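Local structure of RTX toxin (Vibrio vulnificus CMCP6, 6A7H) at residues 199-204 and 364-369; 174-179 and 204-209; 94-99 and 133-138. The protein probably acts as the Ras/Rap1-specific endopeptidase effector of a secreted bacterial toxin, cleaving and so inactivating the host small GTPases Ras and Rap1. All coordinates share one frame; numbering follows the deposited sequence.

Contact 1: residues 199-204 and 364-369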
ATOM      1  N   GLN A 199      13.325   5.449  -2.830  1.00 29.78           N
ATOM      2  CA  GLN A 199      13.844   5.991  -1.601  1.00 33.00           C
ATOM      3  C   GLN A 199      14.708   4.978  -0.853  1.00 36.16           C
ATOM      4  O   GLN A 199      15.684   5.345  -0.211  1.00 38.25           O
ATOM      5  CB  GLN A 199      12.688   6.443  -0.730  1.00 35.77           C
ATOM      6  CG  GLN A 199      13.044   7.394   0.369  1.00 45.87           C
ATOM      7  CD  GLN A 199      11.840   8.252   0.745  1.00 59.50           C
ATOM      8  OE1 GLN A 199      10.832   7.744   1.248  1.00 54.13           O
ATOM      9  NE2 GLN A 199      11.930   9.553   0.470  1.00 65.01           N
ATOM     10  N   ASP A 200      14.346   3.703  -0.947  1.00 26.21           N
ATOM     11  CA  ASP A 200      15.130   2.628  -0.336  1.00 26.49           C
ATOM     12  C   ASP A 200      16.435   2.256  -1.067  1.00 27.78           C
ATOM     13  O   ASP A 200      17.129   1.327  -0.664  1.00 23.56           O
ATOM     14  CB  ASP A 200      14.273   1.373  -0.226  1.00 26.80           C
ATOM     15  CG  ASP A 200      13.148   1.527   0.774  1.00 41.01           C
ATOM     16  OD1 ASP A 200      13.190   2.480   1.594  1.00 45.42           O
ATOM     17  OD2 ASP A 200      12.228   0.690   0.741  1.00 47.74           O
ATOM     18  N   LEU A 201      16.765   2.968  -2.137  1.00 23.45           N
ATOM     19  CA  LEU A 201      17.974   2.655  -2.892  1.00 32.75           C
ATOM     20  C   LEU A 201      18.913   3.843  -2.912  1.00 30.08           C
ATOM     21  O   LEU A 201      19.991   3.771  -3.485  1.00 27.93           O
ATOM     22  CB  LEU A 201      17.631   2.217  -4.329  1.00 27.22           C
ATOM     23  CG  LEU A 201      16.855   0.902  -4.378  1.00 30.81           C
ATOM     24  CD1 LEU A 201      16.208   0.635  -5.743  1.00 27.22           C
ATOM     25  CD2 LEU A 201      17.809  -0.212  -4.019  1.00 30.94           C
ATOM     26  N   THR A 202      18.524   4.930  -2.253  1.00 23.42           N
ATOM     27  CA  THR A 202      19.300   6.153  -2.355  1.00 25.22           C
ATOM     28  C   THR A 202      20.639   6.124  -1.594  1.00 31.51           C
ATOM     29  O   THR A 202      21.358   7.117  -1.590  1.00 40.64           O
ATOM     30  CB  THR A 202      18.481   7.378  -1.869  1.00 29.40           C
ATOM     31  OG1 THR A 202      18.109   7.206  -0.494  1.00 33.82           O
ATOM     32  CG2 THR A 202      17.249   7.536  -2.716  1.00 27.42           C
ATOM     33  N   GLY A 203      20.985   5.002  -0.969  1.00 30.21           N
ATOM     34  CA  GLY A 203      22.340   4.825  -0.454  1.00 30.08           C
ATOM     35  C   GLY A 203      23.337   4.802  -1.607  1.00 33.83           C
ATOM     36  O   GLY A 203      24.524   5.068  -1.431  1.00 32.62           O
ATOM     37  N   ALA A 204      22.849   4.459  -2.796  1.00 27.93           N
ATOM     38  CA  ALA A 204      23.635   4.575  -4.008  1.00 32.70           C
ATOM     39  C   ALA A 204      23.458   5.980  -4.567  1.00 35.19           C
ATOM     40  O   ALA A 204      22.346   6.376  -4.915  1.00 29.45           O
ATOM     41  CB  ALA A 204      23.208   3.529  -5.038  1.00 22.40           C
ATOM     42  N   SER A 364      22.615  -5.044  -2.323  1.00 24.75           N
ATOM     43  CA  SER A 364      23.750  -4.364  -1.702  1.00 25.50           C
ATOM     44  C   SER A 364      23.418  -2.872  -1.465  1.00 30.47           C
ATOM     45  O   SER A 364      23.747  -2.312  -0.420  1.00 35.19           O
ATOM     46  CB  SER A 364      25.007  -4.544  -2.570  1.00 24.82           C
ATOM     47  OG  SER A 364      26.105  -3.766  -2.126  1.00 27.70           O
ATOM     48  N   ALA A 365      22.720  -2.252  -2.415  1.00 30.39           N
ATOM     49  CA  ALA A 365      22.322  -0.851  -2.296  1.00 27.84           C
ATOM     50  C   ALA A 365      21.244  -0.627  -1.220  1.00 28.27           C
ATOM     51  O   ALA A 365      21.290   0.364  -0.491  1.00 30.54           O
ATOM     52  CB  ALA A 365      21.838  -0.330  -3.637  1.00 26.08           C
ATOM     53  N   MET A 366      20.283  -1.544  -1.142  1.00 24.41           N
ATOM     54  CA  MET A 366      19.238  -1.529  -0.111  1.00 34.29           C
ATOM     55  C   MET A 366      19.818  -1.665   1.292  1.00 24.15           C
ATOM     56  O   MET A 366      19.417  -0.949   2.205  1.00 29.88           O
ATOM     57  CB  MET A 366      18.229  -2.662  -0.311  1.00 30.71           C
ATOM     58  CG  MET A 366      17.445  -2.662  -1.600  1.00 46.93           C
ATOM     59  SD  MET A 366      15.988  -3.734  -1.468  1.00 53.31           S
ATOM     60  CE  MET A 366      15.573  -3.307   0.197  1.00 26.24           C
ATOM     61  N   LEU A 367      20.730  -2.616   1.466  1.00 29.84           N
ATOM     62  CA  LEU A 367      21.378  -2.818   2.762  1.00 27.04           C
ATOM     63  C   LEU A 367      22.157  -1.572   3.176  1.00 31.91           C
ATOM     64  O   LEU A 367      22.112  -1.161   4.332  1.00 34.17           O
ATOM     65  CB  LEU A 367      22.306  -4.025   2.721  1.00 27.74           C
ATOM     66  CG  LEU A 367      21.620  -5.357   2.419  1.00 35.03           C
ATOM     67  CD1 LEU A 367      22.576  -6.540   2.678  1.00 30.11           C
ATOM     68  CD2 LEU A 367      20.327  -5.496   3.233  1.00 26.15           C
ATOM     69  N   LYS A 368      22.864  -0.975   2.225  1.00 28.08           N
ATOM     70  CA  LYS A 368      23.616   0.252   2.487  1.00 32.34           C
ATOM     71  C   LYS A 368      22.679   1.388   2.888  1.00 29.32           C
ATOM     72  O   LYS A 368      22.934   2.103   3.855  1.00 30.48           O
ATOM     73  CB  LYS A 368      24.436   0.656   1.252  1.00 31.29           C
ATOM     74  CG  LYS A 368      25.284   1.918   1.413  1.00 28.63           C
ATOM     75  CD  LYS A 368      25.983   2.272   0.080  1.00 28.51           C
ATOM     76  CE  LYS A 368      26.891   3.469   0.207  1.00 30.17           C
ATOM     77  NZ  LYS A 368      26.159   4.697   0.637  1.00 32.11           N
ATOM     78  N   THR A 369      21.589   1.546   2.141  1.00 27.36           N
ATOM     79  CA  THR A 369      20.625   2.589   2.430  1.00 27.79           C
ATOM     80  C   THR A 369      20.050   2.439   3.839  1.00 28.12           C
ATOM     81  O   THR A 369      19.886   3.419   4.555  1.00 30.18           O
ATOM     82  CB  THR A 369      19.486   2.579   1.414  1.00 32.76           C
ATOM     83  OG1 THR A 369      20.032   2.744   0.099  1.00 28.71           O
ATOM     84  CG2 THR A 369      18.511   3.721   1.704  1.00 29.25           C
TER
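Thr369 OG1 is gripped from two sides: it accepts from Gly203 N at 2.7 Å and donates its own proton to Ala365 O at 2.8 Å. The motif is a pair of overlapping type I beta turns, Gln199 to Thr202 and Leu201 to Ala204, leading into helix 205-221 and packed against the last turns of helix 361-369. Thr369 spans the junction because its hydroxyl lies beside its own backbone N (chi1 -58°), where it can bend back to the carbonyl one helical turn earlier. That carbonyl also takes the helical bond from Thr369 N, and the two donors reach Ala365 O from opposite faces of its plane. The CG2 branch of Thr369 rests on the Asp200 peptide. Gly203, with no side chain, comes close enough that its CA lies 4.0 Å from Thr369 CA. Alongside these polar contacts, the CD2 branch of Leu201 presses on Met366 CG at 3.5 Å and also touches Ala365 CB, while Met366 continues into Leu345 and Leu349 of helix 343-356. The Asp200 carboxylate forms a salt bridge through OD2 with Arg342 NH1, and the Asp200 carbonyl receives a nearly straight CA-H...O contact from Met366. At the exposed border Lys368 runs extended to CE, then bends at its last torsion (chi4 -60°), which brings NZ to 2.7 Å from Gly203 O, tilted 23° from the carbonyl plane.

Contact 2: residues 174-179 and 204-209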
ATOM      1  N   ASN A 174      25.497  -0.126 -13.171  1.00 40.46           N
ATOM      2  CA  ASN A 174      25.871  -0.740 -11.898  1.00 38.63           C
ATOM      3  C   ASN A 174      24.762  -1.668 -11.375  1.00 35.72           C
ATOM      4  O   ASN A 174      24.665  -1.887 -10.176  1.00 38.17           O
ATOM      5  CB  ASN A 174      26.196   0.343 -10.850  1.00 37.79           C
ATOM      6  CG  ASN A 174      27.084  -0.173  -9.698  1.00 46.71           C
ATOM      7  OD1 ASN A 174      27.746  -1.230  -9.805  1.00 43.79           O
ATOM      8  ND2 ASN A 174      27.111   0.587  -8.591  1.00 37.76           N
ATOM      9  N   GLY A 175      23.916  -2.187 -12.270  1.00 29.86           N
ATOM     10  CA  GLY A 175      22.865  -3.136 -11.894  1.00 29.77           C
ATOM     11  C   GLY A 175      21.656  -2.582 -11.129  1.00 34.37           C
ATOM     12  O   GLY A 175      20.840  -3.338 -10.586  1.00 35.26           O
ATOM     13  N   LEU A 176      21.533  -1.258 -11.085  1.00 28.84           N
ATOM     14  CA  LEU A 176      20.429  -0.613 -10.377  1.00 25.71           C
ATOM     15  C   LEU A 176      19.414  -0.031 -11.360  1.00 26.66           C
ATOM     16  O   LEU A 176      19.776   0.334 -12.472  1.00 31.24           O
ATOM     17  CB  LEU A 176      20.961   0.492  -9.454  1.00 22.54           C
ATOM     18  CG  LEU A 176      22.085   0.053  -8.510  1.00 25.28           C
ATOM     19  CD1 LEU A 176      22.550   1.232  -7.680  1.00 24.43           C
ATOM     20  CD2 LEU A 176      21.632  -1.116  -7.619  1.00 24.22           C
ATOM     21  N   LEU A 177      18.153   0.032 -10.940  1.00 30.34           N
ATOM     22  CA  LEU A 177      17.066   0.647 -11.709  1.00 26.54           C
ATOM     23  C   LEU A 177      16.872   0.045 -13.101  1.00 29.12           C
ATOM     24  O   LEU A 177      16.523   0.759 -14.042  1.00 32.38           O
ATOM     25  CB  LEU A 177      17.299   2.160 -11.830  1.00 26.68           C
ATOM     26  CG  LEU A 177      17.504   2.889 -10.501  1.00 30.69           C
ATOM     27  CD1 LEU A 177      17.710   4.369 -10.719  1.00 29.67           C
ATOM     28  CD2 LEU A 177      16.340   2.630  -9.526  1.00 32.48           C
ATOM     29  N   SER A 178      17.092  -1.260 -13.245  1.00 26.44           N
ATOM     30  CA  SER A 178      16.955  -1.874 -14.563  1.00 36.65           C
ATOM     31  C   SER A 178      15.513  -1.782 -15.101  1.00 32.36           C
ATOM     32  O   SER A 178      15.306  -1.721 -16.304  1.00 37.45           O
ATOM     33  CB  SER A 178      17.409  -3.335 -14.533  1.00 40.17           C
ATOM     34  OG  SER A 178      16.778  -4.036 -13.480  1.00 50.62           O
ATOM     35  N   LYS A 179      14.525  -1.750 -14.213  1.00 33.16           N
ATOM     36  CA  LYS A 179      13.127  -1.634 -14.625  1.00 41.34           C
ATOM     37  C   LYS A 179      12.744  -0.172 -14.904  1.00 43.40           C
ATOM     38  O   LYS A 179      11.851   0.398 -14.258  1.00 36.28           O
ATOM     39  CB  LYS A 179      12.203  -2.228 -13.560  1.00 38.30           C
ATOM     40  CG  LYS A 179      12.472  -3.688 -13.236  1.00 42.87           C
ATOM     41  CD  LYS A 179      11.481  -4.218 -12.194  1.00 51.65           C
ATOM     42  CE  LYS A 179      11.938  -5.574 -11.651  1.00 63.03           C
ATOM     43  NZ  LYS A 179      11.022  -6.174 -10.635  1.00 62.49           N
ATOM     44  N   ALA A 204      22.849   4.459  -2.796  1.00 27.93           N
ATOM     45  CA  ALA A 204      23.635   4.575  -4.008  1.00 32.70           C
ATOM     46  C   ALA A 204      23.458   5.980  -4.567  1.00 35.19           C
ATOM     47  O   ALA A 204      22.346   6.376  -4.915  1.00 29.45           O
ATOM     48  CB  ALA A 204      23.208   3.529  -5.038  1.00 22.40           C
ATOM     49  N   GLU A 205      24.551   6.726  -4.668  1.00 32.16           N
ATOM     50  CA  GLU A 205      24.459   8.097  -5.126  1.00 33.98           C
ATOM     51  C   GLU A 205      23.809   8.233  -6.505  1.00 32.12           C
ATOM     52  O   GLU A 205      23.084   9.198  -6.752  1.00 34.00           O
ATOM     53  CB  GLU A 205      25.843   8.756  -5.139  1.00 28.71           C
ATOM     54  CG  GLU A 205      25.767  10.219  -5.494  1.00 49.11           C
ATOM     55  CD  GLU A 205      27.045  10.982  -5.209  1.00 61.19           C
ATOM     56  OE1 GLU A 205      28.100  10.352  -4.943  1.00 64.28           O
ATOM     57  OE2 GLU A 205      26.977  12.225  -5.246  1.00 58.44           O
ATOM     58  N   SER A 206      24.057   7.296  -7.415  1.00 24.42           N
ATOM     59  CA  SER A 206      23.506   7.471  -8.748  1.00 28.52           C
ATOM     60  C   SER A 206      21.968   7.430  -8.718  1.00 24.76           C
ATOM     61  O   SER A 206      21.316   8.181  -9.438  1.00 34.13           O
ATOM     62  CB  SER A 206      24.051   6.420  -9.711  1.00 29.22           C
ATOM     63  OG  SER A 206      23.657   5.120  -9.329  1.00 29.92           O
ATOM     64  N   VAL A 207      21.406   6.558  -7.883  1.00 21.79           N
ATOM     65  CA  VAL A 207      19.957   6.488  -7.700  1.00 28.60           C
ATOM     66  C   VAL A 207      19.459   7.764  -7.022  1.00 33.28           C
ATOM     67  O   VAL A 207      18.449   8.340  -7.430  1.00 31.95           O
ATOM     68  CB  VAL A 207      19.522   5.262  -6.849  1.00 27.43           C
ATOM     69  CG1 VAL A 207      18.005   5.268  -6.636  1.00 27.01           C
ATOM     70  CG2 VAL A 207      19.935   3.979  -7.521  1.00 26.22           C
ATOM     71  N   GLN A 208      20.183   8.204  -5.994  1.00 30.03           N
ATOM     72  CA  GLN A 208      19.827   9.428  -5.294  1.00 28.16           C
ATOM     73  C   GLN A 208      19.728  10.602  -6.260  1.00 30.53           C
ATOM     74  O   GLN A 208      18.805  11.427  -6.162  1.00 30.84           O
ATOM     75  CB  GLN A 208      20.837   9.753  -4.189  1.00 21.24           C
ATOM     76  CG  GLN A 208      20.431  10.995  -3.410  1.00 33.16           C
ATOM     77  CD  GLN A 208      21.034  11.069  -2.029  1.00 45.09           C
ATOM     78  OE1 GLN A 208      22.260  11.169  -1.862  1.00 51.08           O
ATOM     79  NE2 GLN A 208      20.168  11.012  -1.015  1.00 43.36           N
ATOM     80  N   MET A 209      20.661  10.660  -7.205  1.00 27.49           N
ATOM     81  CA  MET A 209      20.665  11.739  -8.195  1.00 33.14           C
ATOM     82  C   MET A 209      19.495  11.593  -9.172  1.00 27.73           C
ATOM     83  O   MET A 209      18.796  12.559  -9.465  1.00 32.87           O
ATOM     84  CB  MET A 209      21.998  11.784  -8.968  1.00 23.13           C
ATOM     85  CG  MET A 209      23.201  12.216  -8.140  1.00 33.68           C
ATOM     86  SD  MET A 209      23.052  13.862  -7.384  1.00 36.37           S
ATOM     87  CE  MET A 209      23.496  14.950  -8.740  1.00 32.38           C
TER
HETATM   88  O   HOH W   1      25.940   3.449  -8.736  1.00 32.00           O
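Leu176 and Leu177, adjacent in the chain, both reach the same methyl of helix 205-221, Val207 CG2, although Leu177 has the left-handed backbone conformation (phi 57°, psi 35°), which is uncommon for a leucine. Leu176 CD1 lies 3.8 Å from Val207 CG2, the two side chains crossing at about a right angle; Leu177 CD1 approaches the same methyl at 3.9 Å. With chi1 of Val207 at 178°, CG2 sits beside the backbone N and anti to the carbonyl carbon, where both leucines meet it, while CG1 also lies near Leu177 CD1. Leu176 CD1 also meets Ala204 CB at 3.6 Å, so this one methyl touches both the N-cap residue and Val207. Just upstream, Gly175 is the C-prime residue of the Schellman motif that ends helix 161-173, with Leu176 N returning to Ser171 O. The contact therefore joins the C-terminal end of one helix to the N-terminal end of another. Beside the leucines, a water accepts from Asn174 ND2 at 3.1 Å and bonds to Ser206 OG at 2.9 Å, while the Ser206 hydroxyl is also hydrogen-bonded to Ser171 OG. Leu168 and Tyr193 pack on Leu177, and Ala365 on Leu176, extending the apolar patch. Since no direct hydrogen bond crosses the two segments, their cohesion rests on methyl packing, largely buried, and a water bridges Asn174 and Ser206.

Contact 3: residues 94-99 and 133-138. With SO4 (sulfate ion), chain E.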
ATOM      1  N   ALA A  94     -19.022   8.118  -5.925  1.00 30.35           N
ATOM      2  CA  ALA A  94     -19.174   7.739  -7.336  1.00 29.89           C
ATOM      3  C   ALA A  94     -19.127   8.929  -8.287  1.00 33.88           C
ATOM      4  O   ALA A  94     -18.812   8.766  -9.463  1.00 39.96           O
ATOM      5  CB  ALA A  94     -20.492   6.967  -7.546  1.00 28.69           C
ATOM      6  N   GLN A  95     -19.448  10.116  -7.778  1.00 32.43           N
ATOM      7  CA  GLN A  95     -19.418  11.328  -8.581  1.00 35.63           C
ATOM      8  C   GLN A  95     -18.033  11.562  -9.176  1.00 39.05           C
ATOM      9  O   GLN A  95     -17.902  12.070 -10.284  1.00 41.33           O
ATOM     10  CB  GLN A  95     -19.832  12.547  -7.746  1.00 40.25           C
ATOM     11  CG  GLN A  95     -21.224  12.466  -7.168  1.00 44.76           C
ATOM     12  CD  GLN A  95     -22.267  12.174  -8.234  1.00 53.19           C
ATOM     13  OE1 GLN A  95     -22.504  12.990  -9.124  1.00 59.55           O
ATOM     14  NE2 GLN A  95     -22.888  11.001  -8.154  1.00 55.41           N
ATOM     15  N   THR A  96     -16.995  11.198  -8.434  1.00 40.75           N
ATOM     16  CA  THR A  96     -15.633  11.439  -8.903  1.00 41.44           C
ATOM     17  C   THR A  96     -14.897  10.128  -9.197  1.00 43.07           C
ATOM     18  O   THR A  96     -14.071  10.066 -10.109  1.00 44.41           O
ATOM     19  CB  THR A  96     -14.818  12.266  -7.876  1.00 40.40           C
ATOM     20  OG1 THR A  96     -14.905  11.642  -6.588  1.00 47.05           O
ATOM     21  CG2 THR A  96     -15.348  13.697  -7.772  1.00 34.91           C
ATOM     22  N   ARG A  97     -15.211   9.084  -8.433  1.00 35.77           N
ATOM     23  CA  ARG A  97     -14.426   7.854  -8.459  1.00 30.60           C
ATOM     24  C   ARG A  97     -15.297   6.604  -8.606  1.00 36.00           C
ATOM     25  O   ARG A  97     -15.532   5.889  -7.636  1.00 30.55           O
ATOM     26  CB  ARG A  97     -13.578   7.766  -7.184  1.00 26.35           C
ATOM     27  CG  ARG A  97     -12.563   8.916  -7.051  1.00 28.57           C
ATOM     28  CD  ARG A  97     -12.217   9.227  -5.598  1.00 28.87           C
ATOM     29  NE  ARG A  97     -13.297   9.945  -4.914  1.00 30.19           N
ATOM     30  CZ  ARG A  97     -13.345  10.154  -3.599  1.00 32.54           C
ATOM     31  NH1 ARG A  97     -12.377   9.704  -2.802  1.00 28.89           N
ATOM     32  NH2 ARG A  97     -14.372  10.804  -3.072  1.00 34.22           N
ATOM     33  N   PRO A  98     -15.773   6.331  -9.829  1.00 33.51           N
ATOM     34  CA  PRO A  98     -16.671   5.190 -10.045  1.00 28.96           C
ATOM     35  C   PRO A  98     -16.105   3.816  -9.596  1.00 39.23           C
ATOM     36  O   PRO A  98     -16.832   3.055  -8.946  1.00 35.84           O
ATOM     37  CB  PRO A  98     -16.912   5.230 -11.566  1.00 32.37           C
ATOM     38  CG  PRO A  98     -16.730   6.668 -11.929  1.00 32.11           C
ATOM     39  CD  PRO A  98     -15.578   7.121 -11.057  1.00 36.05           C
ATOM     40  N   GLU A  99     -14.850   3.504  -9.912  1.00 32.50           N
ATOM     41  CA  GLU A  99     -14.297   2.209  -9.526  1.00 28.94           C
ATOM     42  C   GLU A  99     -14.216   2.066  -8.001  1.00 38.05           C
ATOM     43  O   GLU A  99     -14.457   0.981  -7.453  1.00 37.19           O
ATOM     44  CB  GLU A  99     -12.907   1.991 -10.155  1.00 29.73           C
ATOM     45  CG  GLU A  99     -12.920   1.880 -11.687  1.00 46.32           C
ATOM     46  CD  GLU A  99     -13.445   0.532 -12.208  1.00 58.43           C
ATOM     47  OE1 GLU A  99     -13.529  -0.432 -11.414  1.00 56.05           O
ATOM     48  OE2 GLU A  99     -13.771   0.435 -13.419  1.00 62.49           O
ATOM     49  N   LEU A 133      -6.868   8.498  -1.315  1.00 39.77           N
ATOM     50  CA  LEU A 133      -8.079   7.994  -1.981  1.00 37.84           C
ATOM     51  C   LEU A 133      -8.823   9.083  -2.743  1.00 38.47           C
ATOM     52  O   LEU A 133      -9.844   8.818  -3.378  1.00 37.71           O
ATOM     53  CB  LEU A 133      -9.022   7.348  -0.970  1.00 26.97           C
ATOM     54  CG  LEU A 133      -8.490   6.023  -0.427  1.00 31.22           C
ATOM     55  CD1 LEU A 133      -9.344   5.566   0.747  1.00 25.36           C
ATOM     56  CD2 LEU A 133      -8.427   4.949  -1.530  1.00 23.91           C
ATOM     57  N   ALA A 134      -8.314  10.307  -2.649  1.00 33.40           N
ATOM     58  CA  ALA A 134      -8.789  11.428  -3.451  1.00 35.22           C
ATOM     59  C   ALA A 134      -8.654  11.106  -4.942  1.00 36.23           C
ATOM     60  O   ALA A 134      -7.868  10.238  -5.306  1.00 38.40           O
ATOM     61  CB  ALA A 134      -7.997  12.695  -3.095  1.00 29.54           C
ATOM     62  N   PRO A 135      -9.435  11.786  -5.808  1.00 39.71           N
ATOM     63  CA  PRO A 135      -9.341  11.516  -7.250  1.00 40.10           C
ATOM     64  C   PRO A 135      -7.916  11.657  -7.772  1.00 38.54           C
ATOM     65  O   PRO A 135      -7.275  12.663  -7.506  1.00 36.77           O
ATOM     66  CB  PRO A 135     -10.260  12.575  -7.869  1.00 33.46           C
ATOM     67  CG  PRO A 135     -11.286  12.811  -6.815  1.00 32.46           C
ATOM     68  CD  PRO A 135     -10.533  12.724  -5.501  1.00 31.86           C
ATOM     69  N   LYS A 136      -7.432  10.627  -8.468  1.00 35.66           N
ATOM     70  CA  LYS A 136      -6.096  10.613  -9.054  1.00 34.53           C
ATOM     71  C   LYS A 136      -6.217  10.379 -10.555  1.00 36.27           C
ATOM     72  O   LYS A 136      -6.553   9.270 -10.979  1.00 36.12           O
ATOM     73  CB  LYS A 136      -5.225   9.519  -8.424  1.00 33.92           C
ATOM     74  CG  LYS A 136      -4.731   9.790  -7.003  1.00 37.16           C
ATOM     75  CD  LYS A 136      -4.483   8.477  -6.258  1.00 40.96           C
ATOM     76  CE  LYS A 136      -5.826   7.772  -6.025  1.00 49.10           C
ATOM     77  NZ  LYS A 136      -5.693   6.502  -5.302  1.00 53.03           N
ATOM     78  N   HIS A 137      -5.940  11.405 -11.359  1.00 34.04           N
ATOM     79  CA  HIS A 137      -6.049  11.258 -12.816  1.00 47.38           C
ATOM     80  C   HIS A 137      -5.029  10.268 -13.371  1.00 45.35           C
ATOM     81  O   HIS A 137      -5.397   9.349 -14.104  1.00 40.74           O
ATOM     82  CB  HIS A 137      -5.897  12.615 -13.520  1.00 65.36           C
ATOM     83  CG  HIS A 137      -6.985  13.590 -13.186  1.00 92.05           C
ATOM     84  ND1 HIS A 137      -6.899  14.934 -13.483  1.00102.55           N
ATOM     85  CD2 HIS A 137      -8.181  13.418 -12.570  1.00 98.76           C
ATOM     86  CE1 HIS A 137      -7.996  15.547 -13.072  1.00104.42           C
ATOM     87  NE2 HIS A 137      -8.790  14.648 -12.513  1.00101.73           N
ATOM     88  N   GLY A 138      -3.755  10.471 -13.029  1.00 42.49           N
ATOM     89  CA  GLY A 138      -2.669   9.642 -13.531  1.00 35.24           C
ATOM     90  C   GLY A 138      -2.353   9.910 -14.997  1.00 40.96           C
ATOM     91  O   GLY A 138      -2.853  10.867 -15.581  1.00 37.56           O
TER
HETATM   92  S   SO4 E4101     -11.777   5.829 -10.271  1.00 73.91           S
HETATM   93  O1  SO4 E4101     -10.475   5.209 -10.505  1.00 82.99           O
HETATM   94  O2  SO4 E4101     -11.651   7.283 -10.399  1.00 74.13           O
HETATM   95  O3  SO4 E4101     -12.167   5.467  -8.901  1.00 53.62           O
HETATM   96  O4  SO4 E4101     -12.731   5.340 -11.283  1.00 64.99           O
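Arg97 and Pro135 bury the most surface here, with Leu133 next. The guanidinium of Arg97 points its NH1 at Leu133 O, 2.7 Å away and with an angle of 154° at the hydrogen. The oxygen sits at the edge of the guanidinium, in its plane, yet the nitrogen stands well above the plane of the carbonyl, 48° out of it. The same NH1 is also hydrogen-bonded to Ala127 O, which ties it to helix 119-129 as well. NE is held separately by the neighbouring hydroxyl, Thr96 OG1, at 2.9 Å, so the group is gripped at two of its nitrogens and its rotation is probably fixed. The arginine chain bends at chi3 (-75°), and Pro135 CD lies over one face of the guanidinium, 4.0 Å from Arg97 NE. The adjacent ring carbon, Pro135 CG, lies 3.7 Å from Thr96 CB. Leu133 contributes mainly its carbonyl, while its side chain packs on Arg250 and Met251 of helix 240-263. Beyond the arginine's CB, a sulfate ion, probably from the crystallisation liquor, sits at the start of helix 98-112. Glu99 N donates to its O4 at 3.1 Å, almost straight, and Leu100 N is also hydrogen-bonded to the sulfate. Arg97 is the N-cap residue, and its side chain leaves the helix start for the 133-138 loop. Backbone N-H groups in the first turn of a helix holding a tetrahedral anion form a typical helix N-terminal anion site, here beside an arginine that fastens a helix start to a loop.

Contacts 1 and 2 form one continuous patch, their centres 9 Å apart, and share Ala204, which ends the turns of contact 1 and stands at the N-cap position of helix 205-221. Ala365 CB touches Leu176 CD2 at 4.1 Å, and Leu201 O lies 3.7 Å from Val207 CB, so helices 361-369 and 205-221 and loops 199-204 and 174-179 pack together. Both contacts lie in the range related to the C2 domain of Pasteurella multocida toxin, and their segments alternate along the chain. Contact 3, with its sulfate, closes earlier in sequence and stands apart: its centre is 34 Å from that of contact 1 and 33 Å from that of contact 2, with nearest atoms about 17 Å away in both cases.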